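Local coordinates for DUF1573 domain-containing protein (Porphyromonas gingivalis, PDB 2QSV) that is of unknown function, perhaps tied to cysteine-type peptidase activity, and is seen here as its C-terminal part of two immunoglobulin-like domains, at residues L150-V155 and I200-N205. Numbering follows the deposited sequence.
Sequences LRLHSV and ISIICN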
ATOM      1  N   LEU A 150       6.300   5.530 -20.945  1.00 21.86           N
ATOM      2  CA  LEU A 150       5.433   5.234 -19.814  1.00 20.37           C
ATOM      3  C   LEU A 150       6.195   4.328 -18.884  1.00 19.42           C
ATOM      4  O   LEU A 150       6.669   3.255 -19.315  1.00 18.84           O
ATOM      5  CB  LEU A 150       4.168   4.544 -20.300  1.00 19.82           C
ATOM      6  CG  LEU A 150       3.149   4.042 -19.241  1.00 19.81           C
ATOM      7  CD1 LEU A 150       2.502   5.225 -18.482  1.00 15.92           C
ATOM      8  CD2 LEU A 150       2.061   3.164 -19.951  1.00 15.50           C
ATOM      9  N   ARG A 151       6.355   4.761 -17.630  1.00 17.60           N
ATOM     10  CA  ARG A 151       7.045   4.002 -16.615  1.00 19.31           C
ATOM     11  C   ARG A 151       6.088   3.478 -15.548  1.00 19.78           C
ATOM     12  O   ARG A 151       5.262   4.253 -15.050  1.00 19.13           O
ATOM     13  CB  ARG A 151       8.078   4.906 -15.942  1.00 19.15           C
ATOM     14  CG  ARG A 151       9.174   5.396 -16.917  1.00 24.85           C
ATOM     15  CD  ARG A 151      10.119   6.381 -16.207  1.00 32.60           C
ATOM     16  NE  ARG A 151      10.860   7.149 -17.203  1.00 38.86           N
ATOM     17  CZ  ARG A 151      11.826   6.637 -17.967  1.00 42.71           C
ATOM     18  NH1 ARG A 151      12.168   5.356 -17.850  1.00 43.87           N
ATOM     19  NH2 ARG A 151      12.449   7.393 -18.864  1.00 44.62           N
ATOM     20  N   LEU A 152       6.195   2.196 -15.224  1.00 19.55           N
ATOM     21  CA  LEU A 152       5.343   1.570 -14.225  1.00 20.11           C
ATOM     22  C   LEU A 152       6.186   1.470 -12.981  1.00 20.90           C
ATOM     23  O   LEU A 152       7.020   0.568 -12.868  1.00 21.73           O
ATOM     24  CB  LEU A 152       4.848   0.183 -14.673  1.00 19.92           C
ATOM     25  CG  LEU A 152       4.191   0.027 -16.030  1.00 19.66           C
ATOM     26  CD1 LEU A 152       3.673  -1.414 -16.265  1.00 22.39           C
ATOM     27  CD2 LEU A 152       3.094   1.065 -16.325  1.00 21.96           C
ATOM     28  N   HIS A 153       6.047   2.456 -12.099  1.00 20.26           N
ATOM     29  CA  HIS A 153       6.869   2.501 -10.914  1.00 21.30           C
ATOM     30  C   HIS A 153       6.551   1.372  -9.938  1.00 20.45           C
ATOM     31  O   HIS A 153       7.442   0.856  -9.286  1.00 20.34           O
ATOM     32  CB  HIS A 153       6.720   3.840 -10.206  1.00 20.13           C
ATOM     33  CG  HIS A 153       7.023   5.008 -11.059  1.00 23.08           C
ATOM     34  ND1 HIS A 153       8.220   5.142 -11.732  1.00 23.15           N
ATOM     35  CD2 HIS A 153       6.302   6.123 -11.335  1.00 21.88           C
ATOM     36  CE1 HIS A 153       8.232   6.301 -12.363  1.00 24.21           C
ATOM     37  NE2 HIS A 153       7.078   6.914 -12.140  1.00 25.48           N
ATOM     38  N   SER A 154       5.279   1.017  -9.796  1.00 20.28           N
ATOM     39  CA  SER A 154       4.933  -0.149  -8.961  1.00 20.04           C
ATOM     40  C   SER A 154       3.604  -0.732  -9.412  1.00 20.02           C
ATOM     41  O   SER A 154       2.777  -0.023  -9.980  1.00 18.75           O
ATOM     42  CB  SER A 154       4.879   0.238  -7.452  1.00 20.31           C
ATOM     43  OG  SER A 154       3.872   1.201  -7.248  1.00 20.68           O
ATOM     44  N   VAL A 155       3.412  -2.025  -9.165  1.00 19.73           N
ATOM     45  CA  VAL A 155       2.185  -2.709  -9.487  1.00 22.23           C
ATOM     46  C   VAL A 155       1.928  -3.562  -8.256  1.00 23.92           C
ATOM     47  O   VAL A 155       2.678  -4.488  -7.983  1.00 25.58           O
ATOM     48  CB  VAL A 155       2.268  -3.607 -10.772  1.00 22.27           C
ATOM     49  CG1 VAL A 155       0.990  -4.412 -10.919  1.00 22.25           C
ATOM     50  CG2 VAL A 155       2.486  -2.744 -12.100  1.00 18.08           C
ATOM     51  N   ILE A 200      -5.985  -4.090  -8.538  1.00 20.52           N
ATOM     52  CA  ILE A 200      -4.575  -3.962  -8.870  1.00 18.78           C
ATOM     53  C   ILE A 200      -4.239  -2.468  -8.889  1.00 17.15           C
ATOM     54  O   ILE A 200      -4.859  -1.738  -9.598  1.00 16.74           O
ATOM     55  CB  ILE A 200      -4.217  -4.589 -10.267  1.00 18.48           C
ATOM     56  CG1 ILE A 200      -4.540  -6.089 -10.265  1.00 19.67           C
ATOM     57  CG2 ILE A 200      -2.725  -4.359 -10.506  1.00 14.81           C
ATOM     58  CD1 ILE A 200      -4.752  -6.739 -11.721  1.00 17.78           C
ATOM     59  N   SER A 201      -3.257  -2.037  -8.112  1.00 17.30           N
ATOM     60  CA  SER A 201      -2.889  -0.631  -8.068  1.00 19.16           C
ATOM     61  C   SER A 201      -1.582  -0.392  -8.821  1.00 19.20           C
ATOM     62  O   SER A 201      -0.572  -1.107  -8.596  1.00 21.48           O
ATOM     63  CB  SER A 201      -2.731  -0.148  -6.622  1.00 18.44           C
ATOM     64  OG  SER A 201      -3.971  -0.269  -5.932  1.00 21.78           O
ATOM     65  N   ILE A 202      -1.621   0.584  -9.728  1.00 18.59           N
ATOM     66  CA  ILE A 202      -0.444   0.898 -10.565  1.00 18.52           C
ATOM     67  C   ILE A 202      -0.055   2.319 -10.370  1.00 17.11           C
ATOM     68  O   ILE A 202      -0.839   3.189 -10.564  1.00 17.48           O
ATOM     69  CB  ILE A 202      -0.722   0.640 -12.120  1.00 18.71           C
ATOM     70  CG1 ILE A 202      -1.130  -0.835 -12.364  1.00 16.74           C
ATOM     71  CG2 ILE A 202       0.524   1.121 -12.978  1.00 16.78           C
ATOM     72  CD1 ILE A 202      -1.692  -1.139 -13.787  1.00 20.61           C
ATOM     73  N   ILE A 203       1.176   2.558  -9.968  1.00 17.20           N
ATOM     74  CA  ILE A 203       1.697   3.907  -9.934  1.00 16.78           C
ATOM     75  C   ILE A 203       2.602   4.104 -11.170  1.00 17.88           C
ATOM     76  O   ILE A 203       3.476   3.298 -11.403  1.00 17.43           O
ATOM     77  CB  ILE A 203       2.430   4.208  -8.633  1.00 16.78           C
ATOM     78  CG1 ILE A 203       1.360   4.259  -7.488  1.00 20.57           C
ATOM     79  CG2 ILE A 203       3.184   5.581  -8.731  1.00 17.21           C
ATOM     80  CD1 ILE A 203       1.877   4.572  -6.170  1.00 23.48           C
ATOM     81  N   CYS A 204       2.360   5.160 -11.937  1.00 17.64           N
ATOM     82  CA  CYS A 204       3.018   5.340 -13.232  1.00 19.77           C
ATOM     83  C   CYS A 204       3.190   6.810 -13.450  1.00 20.51           C
ATOM     84  O   CYS A 204       2.677   7.648 -12.686  1.00 20.11           O
ATOM     85  CB  CYS A 204       2.189   4.700 -14.373  1.00 18.54           C
ATOM     86  SG  CYS A 204       0.579   5.472 -14.585  1.00 22.71           S
ATOM     87  N   ASN A 205       3.868   7.147 -14.539  1.00 21.20           N
ATOM     88  CA  ASN A 205       4.189   8.524 -14.828  1.00 20.43           C
ATOM     89  C   ASN A 205       3.215   9.114 -15.810  1.00 20.51           C
ATOM     90  O   ASN A 205       3.615   9.894 -16.679  1.00 20.92           O
ATOM     91  CB  ASN A 205       5.656   8.657 -15.321  1.00 21.04           C
ATOM     92  CG  ASN A 205       5.877   8.040 -16.702  1.00 20.06           C
ATOM     93  OD1 ASN A 205       5.081   7.206 -17.152  1.00 20.42           O
ATOM     94  ND2 ASN A 205       6.939   8.495 -17.407  1.00 18.56           N
TER
HETATM   95  O   HOH W   1       1.548   0.258  -6.975  1.00 16.76           O
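V155 forks between two isoleucines of the facing strand. Its CG2 runs alongside I202 and packs on I202 CG1 at 4.1 Å. With CG1 anti to the backbone N (chi1 173°), that methyl meets I200 CG2 at 3.7 Å. L152 fills the next place on this face. Its CD2 rests over the notch that I202 CG2 and C204 CB form, each 4.2 Å away. L150 CD1 comes to C204 CB from the other end of the row. I142 of strand 136-144 packs against L150, L152 and I202, so this row faces the second sheet of the Ig-like sandwich. A classic beta bulge breaks the register of the antiparallel strands 150-157 and 195-204: two residues, H153 and S154, stand opposite the single I203. I203 O takes two weak hydrogen bonds, from H153 N and S154 N, and I203 N donates to S154 O (3.0 Å). On the other face, S154 OG rests on I203 CB at 3.6 Å and hydrogen-bonds to M77 N in the first domain. A water links OG to S201 O. The H153 ring has R151 O over the centre of one face. Its CD2 leans to C204 C (3.8 Å), and NE2 hydrogen-bonds to D107. The side chain of N205 reaches across to R151 N, which donates an almost straight bond to OD1 (2.8 Å, 170°) from well above the amide carbonyl plane.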